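Local coordinates for pheromone cOB1/lipoprotein, YaeC family (Enterococcus faecalis, PDB 4EF1), which probably serves as the methionine-binding lipoprotein of an ABC-type uptake system, and holds selenomethionine in the cleft between its two lobes, at residues A[10-15]-A[180-185]; A[84-89]-A[118-123]; A[114-119]-A[174-179]; A[186-189]-A[193-196]. All blocks are in the same frame, centred on the assembly; numbering follows the deposited sequence.

Contact 1 of 4, residues A[10-15]-A[180-185]; sequences ASPVPH and AVDQGL
Val13 and Pro12 meet Val181 and Asp182 where the two lobes of this periplasmic-binding-protein fold come together, the segment that leads into helix 12-28 facing the C-terminal end of helix 177-182. Val13 and Asp182 have the closest alpha carbons, 5.8 Å apart. The apolar part is a single methyl-to-methyl touch, Val13 CG1 against Val181 CG1 at 3.5 Å. Both methyls stand anti to their own backbone nitrogens (chi1 171° in Val13 and 168° in Val181), and the two side chains meet roughly at right angles. The polar side chain takes part through van der Waals contact, and no hydrogen bond spans the segments. The Asp182 carboxylate straddles two residues: OD1 lies 3.7 Å from Val13 CG2, whereas OD2 sits 3.7 Å from Pro12 CB and borders CG of the same ring.

Backbone bonds shape the end of the second helix. Gly184, with positive phi (85°), is the C' residue of a Schellman motif, in which Leu185 N donates to Ala180 O at 2.9 Å and Gly184 N to Val181 O at 3.0 Å. On the first segment a cis peptide bond precedes Pro14, just before His15 of the selenomethionine pocket. His15 NE2 is hydrogen-bonded to Asn203 OD1, and Trp237 touches both Pro14 and Val181, one on each segment. Back along the first segment, Ser11 OG lies over one face of the His15 ring, 4.1 Å above its plane and displaced toward the rim.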
loop_
_atom_site.group_PDB
_atom_site.type_symbol
_atom_site.label_atom_id
_atom_site.label_comp_id
_atom_site.label_asym_id
_atom_site.label_seq_id
_atom_site.Cartn_x
_atom_site.Cartn_y
_atom_site.Cartn_z
ATOM N N ALA A 10 1.478 -12.279 2.969
ATOM C CA ALA A 10 1.353 -10.874 3.425
ATOM C C ALA A 10 2.678 -10.146 3.515
ATOM O O ALA A 10 3.694 -10.776 3.702
ATOM C CB ALA A 10 0.693 -10.850 4.789
ATOM N N SER A 11 2.621 -8.797 3.477
ATOM C CA SER A 11 3.762 -7.967 3.732
ATOM C C SER A 11 4.028 -8.116 5.240
ATOM O O SER A 11 3.062 -8.369 5.980
ATOM C CB SER A 11 3.494 -6.520 3.400
ATOM O OG SER A 11 3.256 -6.283 1.999
ATOM N N PRO A 12 5.283 -7.936 5.699
ATOM C CA PRO A 12 5.599 -8.123 7.140
ATOM C C PRO A 12 4.788 -7.276 8.109
ATOM O O PRO A 12 4.312 -7.773 9.135
ATOM C CB PRO A 12 7.059 -7.720 7.235
ATOM C CG PRO A 12 7.622 -7.884 5.866
ATOM C CD PRO A 12 6.496 -7.603 4.923
ATOM N N VAL A 13 4.672 -5.989 7.806
ATOM C CA VAL A 13 4.042 -5.021 8.700
ATOM C C VAL A 13 3.289 -4.018 7.849
ATOM O O VAL A 13 3.865 -3.485 6.931
ATOM C CB VAL A 13 5.084 -4.217 9.530
ATOM C CG1 VAL A 13 4.411 -3.074 10.290
ATOM C CG2 VAL A 13 5.863 -5.129 10.465
ATOM N N PRO A 14 2.037 -3.701 8.200
ATOM C CA PRO A 14 1.288 -4.265 9.316
ATOM C C PRO A 14 0.632 -5.615 8.977
ATOM O O PRO A 14 0.221 -6.320 9.857
ATOM C CB PRO A 14 0.176 -3.238 9.531
ATOM C CG PRO A 14 -0.087 -2.716 8.159
ATOM C CD PRO A 14 1.254 -2.667 7.502
ATOM N N HIS A 15 0.593 -5.981 7.706
ATOM C CA HIS A 15 -0.251 -7.104 7.276
ATOM C C HIS A 15 -0.053 -8.402 8.034
ATOM O O HIS A 15 -1.006 -8.932 8.598
ATOM C CB HIS A 15 -0.129 -7.346 5.784
ATOM C CG HIS A 15 -0.277 -6.094 4.956
ATOM N ND1 HIS A 15 0.635 -5.099 4.988
ATOM C CD2 HIS A 15 -1.222 -5.721 4.048
ATOM C CE1 HIS A 15 0.274 -4.125 4.176
ATOM N NE2 HIS A 15 -0.860 -4.496 3.576
ATOM N N ALA A 180 7.802 1.739 5.255
ATOM C CA ALA A 180 8.215 2.834 6.126
ATOM C C ALA A 180 8.052 2.450 7.586
ATOM O O ALA A 180 8.986 2.584 8.402
ATOM C CB ALA A 180 7.428 4.111 5.803
ATOM N N VAL A 181 6.867 1.924 7.911
ATOM C CA VAL A 181 6.573 1.482 9.288
ATOM C C VAL A 181 7.505 0.373 9.750
ATOM O O VAL A 181 8.017 0.425 10.847
ATOM C CB VAL A 181 5.097 1.104 9.443
ATOM C CG1 VAL A 181 4.860 0.381 10.773
ATOM C CG2 VAL A 181 4.278 2.415 9.370
ATOM N N ASP A 182 7.784 -0.579 8.881
ATOM C CA ASP A 182 8.700 -1.665 9.238
ATOM C C ASP A 182 10.129 -1.148 9.559
ATOM O O ASP A 182 10.813 -1.715 10.394
ATOM C CB ASP A 182 8.715 -2.726 8.131
ATOM C CG ASP A 182 9.215 -4.086 8.606
ATOM O OD1 ASP A 182 9.404 -4.321 9.814
ATOM O OD2 ASP A 182 9.404 -4.935 7.743
ATOM N N GLN A 183 10.566 -0.084 8.891
ATOM C CA GLN A 183 11.867 0.527 9.156
ATOM C C GLN A 183 11.822 1.573 10.283
ATOM O O GLN A 183 12.782 2.295 10.483
ATOM C CB GLN A 183 12.479 1.143 7.873
ATOM C CG GLN A 183 12.815 0.152 6.777
ATOM C CD GLN A 183 13.649 -1.040 7.251
ATOM O OE1 GLN A 183 13.202 -2.196 7.178
ATOM N NE2 GLN A 183 14.832 -0.771 7.780
ATOM N N GLY A 184 10.723 1.649 11.025
ATOM C CA GLY A 184 10.625 2.541 12.171
ATOM C C GLY A 184 10.220 3.966 11.883
ATOM O O GLY A 184 10.375 4.814 12.747
ATOM N N LEU A 185 9.713 4.237 10.681
ATOM C CA LEU A 185 9.200 5.544 10.361
ATOM C C LEU A 185 7.708 5.596 10.743
ATOM O O LEU A 185 6.977 4.617 10.589
ATOM C CB LEU A 185 9.363 5.854 8.873
ATOM C CG LEU A 185 10.800 5.990 8.347
ATOM C CD1 LEU A 185 10.816 6.099 6.822
ATOM C CD2 LEU A 185 11.568 7.139 8.984
#

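Contact 2 of 4, residues A[84-89]-A[118-123]; sequences EPVGLY and LTILED. With MSE (selenomethionine), chain C.
Val86 and Leu88 run along a segment that leaves the ligand pocket at Glu84 in extended form and becomes strand 87-89, while residues 118-123 are regular helix, with Glu122 N bonded to Leu118 O and Asp123 N to Thr119 O. No hydrogen bond joins the two; the helix lies against the sheet through buried aliphatic side chains, the layering expected of an alpha/beta lobe.

Ile120 is the central residue. Its CG1 lies anti to the carbonyl carbon (chi1 -71°), which sends CD1 toward Val86 and leaves CG2 for Leu88. CD1 comes within 3.5 Å of the backbone atom Val86 O and 4.0 Å of Val86 CG1. On the other branch, Ile120 CG2 meets Leu88 CD1 at 3.9 Å, the two side chains sliding past each other in opposite directions. The same Leu88 CD1 touches Leu121 CD2 at 4.1 Å, here with the side chains nearly perpendicular, so one methyl bridges two successive residues of the helix.

Glu84 serves the pocket instead. Its chain is extended beyond CG, and OE1 accepts a hydrogen bond of 2.8 Å from the amino nitrogen N of the bound selenomethionine. His82 NE2 bonds to the other oxygen, OE2, and would help fix the carboxylate's rotation.

Leu174 of strand 172-175 adds to the apolar layer by packing on Val86, Leu88 and Ile120. Strand 87-89 runs antiparallel between strands 172-175 and 193-194, and helix 114-123 covers one face of this sheet, with Leu121 also reaching Ile127 of strand 127-129.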
loop_
_atom_site.group_PDB
_atom_site.type_symbol
_atom_site.label_atom_id
_atom_site.label_comp_id
_atom_site.label_asym_id
_atom_site.label_seq_id
_atom_site.Cartn_x
_atom_site.Cartn_y
_atom_site.Cartn_z
ATOM N N GLU A 84 -3.350 2.909 3.863
ATOM C CA GLU A 84 -2.021 3.350 4.295
ATOM C C GLU A 84 -1.688 4.687 3.587
ATOM O O GLU A 84 -1.012 4.675 2.539
ATOM C CB GLU A 84 -0.978 2.318 3.860
ATOM C CG GLU A 84 -1.092 1.009 4.552
ATOM C CD GLU A 84 -0.009 0.023 4.133
ATOM O OE1 GLU A 84 1.024 0.381 3.447
ATOM O OE2 GLU A 84 -0.230 -1.136 4.511
ATOM N N PRO A 85 -2.167 5.815 4.145
ATOM C CA PRO A 85 -1.857 7.132 3.578
ATOM C C PRO A 85 -0.357 7.227 3.379
ATOM O O PRO A 85 0.417 7.031 4.336
ATOM C CB PRO A 85 -2.364 8.110 4.654
ATOM C CG PRO A 85 -3.405 7.343 5.386
ATOM C CD PRO A 85 -2.898 5.939 5.411
ATOM N N VAL A 86 0.045 7.428 2.130
ATOM C CA VAL A 86 1.442 7.367 1.740
ATOM C C VAL A 86 2.135 8.732 1.958
ATOM O O VAL A 86 1.557 9.817 1.771
ATOM C CB VAL A 86 1.560 6.905 0.268
ATOM C CG1 VAL A 86 1.064 8.004 -0.676
ATOM C CG2 VAL A 86 2.979 6.448 -0.065
ATOM N N GLY A 87 3.381 8.659 2.393
ATOM C CA GLY A 87 4.184 9.850 2.612
ATOM C C GLY A 87 5.404 10.026 1.730
ATOM O O GLY A 87 5.947 9.054 1.172
ATOM N N LEU A 88 5.815 11.288 1.638
ATOM C CA LEU A 88 7.087 11.689 1.071
ATOM C C LEU A 88 7.969 11.948 2.283
ATOM O O LEU A 88 7.542 12.634 3.228
ATOM C CB LEU A 88 6.991 12.964 0.215
ATOM C CG LEU A 88 6.503 12.877 -1.235
ATOM C CD1 LEU A 88 6.196 14.301 -1.709
ATOM C CD2 LEU A 88 7.479 12.157 -2.172
ATOM N N TYR A 89 9.214 11.443 2.215
ATOM C CA TYR A 89 10.205 11.523 3.310
ATOM C C TYR A 89 11.521 12.122 2.818
ATOM O O TYR A 89 11.871 12.004 1.650
ATOM C CB TYR A 89 10.450 10.131 3.875
ATOM C CG TYR A 89 9.202 9.420 4.381
ATOM C CD1 TYR A 89 8.341 8.766 3.514
ATOM C CD2 TYR A 89 8.931 9.347 5.747
ATOM C CE1 TYR A 89 7.205 8.114 3.972
ATOM C CE2 TYR A 89 7.806 8.694 6.230
ATOM C CZ TYR A 89 6.949 8.076 5.358
ATOM O OH TYR A 89 5.835 7.427 5.830
ATOM N N LEU A 118 1.567 12.651 -7.145
ATOM C CA LEU A 118 0.991 13.764 -7.881
ATOM C C LEU A 118 -0.111 14.490 -7.049
ATOM O O LEU A 118 -0.118 15.724 -7.035
ATOM C CB LEU A 118 0.454 13.307 -9.252
ATOM C CG LEU A 118 1.496 12.856 -10.294
ATOM C CD1 LEU A 118 0.850 12.459 -11.608
ATOM C CD2 LEU A 118 2.506 13.950 -10.562
ATOM N N THR A 119 -0.998 13.733 -6.355
ATOM C CA THR A 119 -2.036 14.345 -5.509
ATOM C C THR A 119 -1.379 15.050 -4.306
ATOM O O THR A 119 -1.832 16.109 -3.875
ATOM C CB THR A 119 -3.104 13.362 -4.942
ATOM O OG1 THR A 119 -2.542 12.502 -3.936
ATOM C CG2 THR A 119 -3.801 12.555 -6.047
ATOM N N ILE A 120 -0.324 14.468 -3.759
ATOM C CA ILE A 120 0.372 15.121 -2.621
ATOM C C ILE A 120 0.927 16.512 -3.084
ATOM O O ILE A 120 0.674 17.519 -2.463
ATOM C CB ILE A 120 1.472 14.236 -2.023
ATOM C CG1 ILE A 120 0.863 13.053 -1.263
ATOM C CG2 ILE A 120 2.441 15.068 -1.143
ATOM C CD1 ILE A 120 1.857 11.958 -0.952
ATOM N N LEU A 121 1.640 16.527 -4.214
ATOM C CA LEU A 121 2.238 17.747 -4.724
ATOM C C LEU A 121 1.149 18.794 -5.156
ATOM O O LEU A 121 1.329 20.000 -4.932
ATOM C CB LEU A 121 3.230 17.443 -5.861
ATOM C CG LEU A 121 4.440 16.608 -5.411
ATOM C CD1 LEU A 121 5.211 16.099 -6.612
ATOM C CD2 LEU A 121 5.322 17.345 -4.385
ATOM N N GLU A 122 0.031 18.312 -5.730
ATOM C CA GLU A 122 -1.127 19.171 -6.020
ATOM C C GLU A 122 -1.733 19.780 -4.738
ATOM O O GLU A 122 -1.979 20.995 -4.680
ATOM C CB GLU A 122 -2.215 18.397 -6.816
ATOM C CG GLU A 122 -3.407 19.247 -7.230
ATOM C CD GLU A 122 -4.150 18.734 -8.460
ATOM O OE1 GLU A 122 -4.468 17.551 -8.507
ATOM O OE2 GLU A 122 -4.487 19.532 -9.347
ATOM N N ASP A 123 -1.965 18.956 -3.710
ATOM C CA ASP A 123 -2.505 19.458 -2.427
ATOM C C ASP A 123 -1.601 20.533 -1.842
ATOM O O ASP A 123 -2.091 21.525 -1.312
ATOM C CB ASP A 123 -2.649 18.353 -1.377
ATOM C CG ASP A 123 -3.663 17.300 -1.747
ATOM O OD1 ASP A 123 -4.524 17.535 -2.620
ATOM O OD2 ASP A 123 -3.562 16.219 -1.125
HETATM N N MSE C 301 0.747 -1.489 1.435
HETATM C CA MSE C 301 0.943 -0.699 0.154
HETATM C C MSE C 301 0.193 0.636 0.157
HETATM O O MSE C 301 -0.975 0.684 0.573
HETATM O OXT MSE C 301 0.725 1.667 -0.336
HETATM C CB MSE C 301 0.582 -1.519 -1.085
HETATM C CG MSE C 301 0.911 -0.858 -2.429
HETATM SE SE MSE C 301 0.154 -1.861 -3.886
HETATM C CE MSE C 301 1.280 -3.500 -3.798
#

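Contact 3 of 4, residues A[114-119]-A[174-179]; sequences WPRVLT and LINSNF. With MSE (selenomethionine), chain C.
Leu174 of strand 172-175 opens the contact by setting its forked end against Val117. Its CG lies next to the carbonyl carbon (chi1 -165°), so that both methyls face the helix, and CD2 lies 4.1 Å from Val117 CB. Asn176 follows at the N-cap position of helix 177-182, although its side chain makes no capping bond. Its ND2 gives a fairly straight hydrogen bond (165°) to OXT of the bound selenomethionine at 2.9 Å. Arg116 NH1 reaches that same OXT, also at 2.9 Å, and the oxygen lies at the edge of the guanidinium, near its plane. The ligand carboxylate is therefore gripped from both segments. Asp113 holds the two donors in place, its OD1 paired with Arg116 NH1 and its OD2 with Asn176 ND2, while Glu195 forms a salt bridge with Arg116 NE. Asn178, the second residue of the helix, turns OD1 toward the ligand's amino nitrogen N, but at 3.3 Å this bond is weak; Tyr41 OH is a further partner of OD1.

Helix 114-123 thus packs over strand 172-175, where Val107 of strand 104-108 and Leu88 of strand 87-89 join Val117 and Leu174 in the hydrophobic layer.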
loop_
_atom_site.group_PDB
_atom_site.type_symbol
_atom_site.label_atom_id
_atom_site.label_comp_id
_atom_site.label_asym_id
_atom_site.label_seq_id
_atom_site.Cartn_x
_atom_site.Cartn_y
_atom_site.Cartn_z
ATOM N N TRP A 114 1.811 6.293 -8.727
ATOM C CA TRP A 114 2.214 7.608 -9.281
ATOM C C TRP A 114 1.222 8.703 -9.032
ATOM O O TRP A 114 1.636 9.788 -8.670
ATOM C CB TRP A 114 2.564 7.545 -10.768
ATOM C CG TRP A 114 3.777 6.691 -11.071
ATOM C CD1 TRP A 114 4.628 6.049 -10.177
ATOM C CD2 TRP A 114 4.351 6.428 -12.381
ATOM N NE1 TRP A 114 5.643 5.420 -10.827
ATOM C CE2 TRP A 114 5.529 5.590 -12.150
ATOM C CE3 TRP A 114 4.010 6.768 -13.677
ATOM C CZ2 TRP A 114 6.323 5.152 -13.185
ATOM C CZ3 TRP A 114 4.790 6.298 -14.710
ATOM C CH2 TRP A 114 5.917 5.495 -14.477
ATOM N N PRO A 115 -0.090 8.426 -9.205
ATOM C CA PRO A 115 -1.078 9.443 -8.891
ATOM C C PRO A 115 -1.062 9.985 -7.452
ATOM O O PRO A 115 -1.541 11.105 -7.215
ATOM C CB PRO A 115 -2.407 8.738 -9.171
ATOM C CG PRO A 115 -2.094 7.718 -10.227
ATOM C CD PRO A 115 -0.735 7.222 -9.789
ATOM N N ARG A 116 -0.568 9.183 -6.531
ATOM C CA ARG A 116 -0.508 9.523 -5.121
ATOM C C ARG A 116 0.535 10.617 -4.826
ATOM O O ARG A 116 0.257 11.526 -4.072
ATOM C CB ARG A 116 -0.229 8.270 -4.309
ATOM C CG ARG A 116 -1.195 7.105 -4.559
ATOM C CD ARG A 116 -0.914 5.860 -3.767
ATOM N NE ARG A 116 -1.378 5.892 -2.374
ATOM C CZ ARG A 116 -1.171 4.910 -1.506
ATOM N NH1 ARG A 116 -0.586 3.771 -1.896
ATOM N NH2 ARG A 116 -1.627 5.021 -0.274
ATOM N N VAL A 117 1.733 10.515 -5.393
ATOM C CA VAL A 117 2.724 11.586 -5.254
ATOM C C VAL A 117 2.223 12.839 -5.983
ATOM O O VAL A 117 2.400 13.960 -5.489
ATOM C CB VAL A 117 4.139 11.183 -5.738
ATOM C CG1 VAL A 117 4.186 11.161 -7.271
ATOM C CG2 VAL A 117 5.192 12.149 -5.164
ATOM N N LEU A 118 1.567 12.651 -7.145
ATOM C CA LEU A 118 0.991 13.764 -7.881
ATOM C C LEU A 118 -0.111 14.490 -7.049
ATOM O O LEU A 118 -0.118 15.724 -7.035
ATOM C CB LEU A 118 0.454 13.307 -9.252
ATOM C CG LEU A 118 1.496 12.856 -10.294
ATOM C CD1 LEU A 118 0.850 12.459 -11.608
ATOM C CD2 LEU A 118 2.506 13.950 -10.562
ATOM N N THR A 119 -0.998 13.733 -6.355
ATOM C CA THR A 119 -2.036 14.345 -5.509
ATOM C C THR A 119 -1.379 15.050 -4.306
ATOM O O THR A 119 -1.832 16.109 -3.875
ATOM C CB THR A 119 -3.104 13.362 -4.942
ATOM O OG1 THR A 119 -2.542 12.502 -3.936
ATOM C CG2 THR A 119 -3.801 12.555 -6.047
ATOM N N LEU A 174 9.076 8.932 -2.024
ATOM C CA LEU A 174 7.755 8.312 -1.677
ATOM C C LEU A 174 7.981 6.860 -1.201
ATOM O O LEU A 174 8.535 6.066 -1.941
ATOM C CB LEU A 174 6.819 8.298 -2.890
ATOM C CG LEU A 174 5.312 8.039 -2.645
ATOM C CD1 LEU A 174 4.603 9.289 -2.069
ATOM C CD2 LEU A 174 4.666 7.578 -3.936
ATOM N N ILE A 175 7.588 6.536 0.025
ATOM C CA ILE A 175 7.799 5.219 0.604
ATOM C C ILE A 175 6.421 4.651 0.973
ATOM O O ILE A 175 5.706 5.282 1.737
ATOM C CB ILE A 175 8.666 5.263 1.885
ATOM C CG1 ILE A 175 10.013 5.995 1.631
ATOM C CG2 ILE A 175 8.839 3.855 2.400
ATOM C CD1 ILE A 175 10.869 6.143 2.867
ATOM N N ASN A 176 6.043 3.476 0.441
ATOM C CA ASN A 176 4.769 2.865 0.844
ATOM C C ASN A 176 4.854 2.613 2.363
ATOM O O ASN A 176 5.888 2.199 2.889
ATOM C CB ASN A 176 4.473 1.536 0.107
ATOM C CG ASN A 176 4.387 1.686 -1.392
ATOM O OD1 ASN A 176 5.408 1.572 -2.087
ATOM N ND2 ASN A 176 3.172 1.855 -1.913
ATOM N N SER A 177 3.771 2.873 3.068
ATOM C CA SER A 177 3.771 2.823 4.548
ATOM C C SER A 177 4.149 1.491 5.150
ATOM O O SER A 177 4.749 1.475 6.216
ATOM C CB SER A 177 2.450 3.301 5.113
ATOM O OG SER A 177 2.214 4.633 4.731
ATOM N N ASN A 178 3.831 0.390 4.465
ATOM C CA ASN A 178 4.208 -0.943 4.956
ATOM C C ASN A 178 5.717 -1.033 5.143
ATOM O O ASN A 178 6.205 -1.468 6.190
ATOM C CB ASN A 178 3.636 -2.081 4.073
ATOM C CG ASN A 178 4.309 -2.223 2.744
ATOM O OD1 ASN A 178 4.026 -1.471 1.821
ATOM N ND2 ASN A 178 5.236 -3.200 2.641
ATOM N N PHE A 179 6.452 -0.517 4.166
ATOM C CA PHE A 179 7.915 -0.490 4.247
ATOM C C PHE A 179 8.418 0.562 5.258
ATOM O O PHE A 179 9.354 0.295 6.034
ATOM C CB PHE A 179 8.535 -0.261 2.865
ATOM C CG PHE A 179 8.244 -1.335 1.875
ATOM C CD1 PHE A 179 8.585 -2.645 2.132
ATOM C CD2 PHE A 179 7.659 -1.031 0.649
ATOM C CE1 PHE A 179 8.313 -3.639 1.195
ATOM C CE2 PHE A 179 7.397 -2.013 -0.274
ATOM C CZ PHE A 179 7.727 -3.311 -0.009
HETATM N N MSE C 301 0.747 -1.489 1.435
HETATM C CA MSE C 301 0.943 -0.699 0.154
HETATM C C MSE C 301 0.193 0.636 0.157
HETATM O O MSE C 301 -0.975 0.684 0.573
HETATM O OXT MSE C 301 0.725 1.667 -0.336
HETATM C CB MSE C 301 0.582 -1.519 -1.085
HETATM C CG MSE C 301 0.911 -0.858 -2.429
HETATM SE SE MSE C 301 0.154 -1.861 -3.886
HETATM C CE MSE C 301 1.280 -3.500 -3.798
#

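Contact 4 of 4, residues A[186-189]-A[193-196]; sequences NPKK and ALEK
Leu194 presents its two methyls to Pro187 and Lys188, at the start of a short, weakly bonded helix. A chi1 of -160° puts its CG on the far side of CB from the backbone nitrogen, carrying the fork across to the other segment. CD1 comes up to the CB corner of Pro187, 4.0 Å from Pro187 CB and 3.7 Å from the carbonyl Pro187 O. CD2 lies between that same oxygen and the aliphatic base of Lys188, 4.1 Å from Lys188 CG, where the two side chains cross at a slant. Lys188 starts out away from the strand, but its CG sits beside the backbone nitrogen (chi1 -69°), which brings this methylene back to Leu194.

Asn186, the N-cap residue, opens the helix by accepting from Lys188 N through OD1 at 3.1 Å, a bent bond (143°) with the donor well above the side-chain carbonyl plane. Lys189 N bonds to Asn186 O at a similar length.

Together these residues make a short connection that returns the chain to the sheet. Helix 187-190 follows helix 177-182, whose Ser177 and Val181 pack on Pro187, and leads into edge strand 193-194, which pairs antiparallel with strand 87-89 through Ala193 and Leu88.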
loop_
_atom_site.group_PDB
_atom_site.type_symbol
_atom_site.label_atom_id
_atom_site.label_comp_id
_atom_site.label_asym_id
_atom_site.label_seq_id
_atom_site.Cartn_x
_atom_site.Cartn_y
_atom_site.Cartn_z
ATOM N N ASN A 186 7.277 6.735 11.263
ATOM C CA ASN A 186 5.847 6.979 11.547
ATOM C C ASN A 186 5.365 7.976 10.508
ATOM O O ASN A 186 5.730 9.141 10.599
ATOM C CB ASN A 186 5.674 7.557 12.934
ATOM C CG ASN A 186 4.221 7.838 13.280
ATOM O OD1 ASN A 186 3.271 7.694 12.467
ATOM N ND2 ASN A 186 4.038 8.238 14.511
ATOM N N PRO A 187 4.551 7.524 9.531
ATOM C CA PRO A 187 4.024 8.410 8.482
ATOM C C PRO A 187 3.377 9.699 8.972
ATOM O O PRO A 187 3.618 10.754 8.368
ATOM C CB PRO A 187 3.014 7.528 7.761
ATOM C CG PRO A 187 3.578 6.156 7.903
ATOM C CD PRO A 187 4.127 6.125 9.297
ATOM N N LYS A 188 2.634 9.645 10.088
ATOM C CA LYS A 188 1.930 10.829 10.571
ATOM C C LYS A 188 2.797 11.855 11.294
ATOM O O LYS A 188 2.309 12.930 11.597
ATOM C CB LYS A 188 0.742 10.415 11.451
ATOM C CG LYS A 188 -0.361 9.744 10.658
ATOM C CD LYS A 188 -1.535 9.318 11.494
ATOM C CE LYS A 188 -2.462 10.469 11.863
ATOM N NZ LYS A 188 -3.131 10.139 13.146
ATOM N N LYS A 189 4.056 11.513 11.565
ATOM C CA LYS A 189 4.986 12.383 12.243
ATOM C C LYS A 189 6.248 12.654 11.423
ATOM O O LYS A 189 6.678 13.794 11.342
ATOM C CB LYS A 189 5.296 11.757 13.638
ATOM N N ALA A 193 5.167 15.362 3.849
ATOM C CA ALA A 193 3.848 15.574 3.216
ATOM C C ALA A 193 3.202 14.210 3.182
ATOM O O ALA A 193 3.880 13.223 2.975
ATOM C CB ALA A 193 3.987 16.156 1.813
ATOM N N LEU A 194 1.913 14.158 3.459
ATOM C CA LEU A 194 1.160 12.911 3.542
ATOM C C LEU A 194 -0.094 12.977 2.673
ATOM O O LEU A 194 -0.781 13.972 2.644
ATOM C CB LEU A 194 0.760 12.666 4.998
ATOM C CG LEU A 194 0.395 11.234 5.419
ATOM C CD1 LEU A 194 1.600 10.321 5.271
ATOM C CD2 LEU A 194 -0.133 11.262 6.858
ATOM N N GLU A 195 -0.393 11.893 2.017
ATOM C CA GLU A 195 -1.623 11.719 1.216
ATOM C C GLU A 195 -2.842 11.951 2.092
ATOM O O GLU A 195 -2.858 11.548 3.281
ATOM C CB GLU A 195 -1.646 10.294 0.687
ATOM C CG GLU A 195 -2.845 9.890 -0.161
ATOM C CD GLU A 195 -2.721 8.445 -0.559
ATOM O OE1 GLU A 195 -2.475 7.641 0.325
ATOM O OE2 GLU A 195 -2.905 8.101 -1.740
ATOM N N LYS A 196 -3.825 12.664 1.566
ATOM C CA LYS A 196 -4.946 13.052 2.431
ATOM C C LYS A 196 -6.148 12.152 2.240
ATOM O O LYS A 196 -6.731 11.720 3.220
ATOM C CB LYS A 196 -5.265 14.549 2.363
ATOM C CG LYS A 196 -5.963 15.085 1.145
ATOM C CD LYS A 196 -6.184 16.581 1.342
ATOM C CE LYS A 196 -6.834 17.220 0.126
ATOM N NZ LYS A 196 -6.833 18.704 0.199
#

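How the contacts relate
From the N terminus, residues 10-15 leave the first sheet and meet their partner only at 180-185, so contact 1 closes a loop of 164 intervening residues and joins the lobes. Contacts 2 and 3 both fall within that loop. Contact 2 closes a loop of 28 residues between 84-89 and helix 114-123, and contact 3 starts on the same helix, the two sharing Leu118 and Thr119, before closing one of 54 residues at strand 172-175. Contact 4 follows contact 1 in series as a short local closure. Strands 87-89, 172-175 and 193-194 unite contacts 2, 3 and 4 in one sheet, and the Arg116-Glu195 salt bridge links contacts 3 and 4 directly.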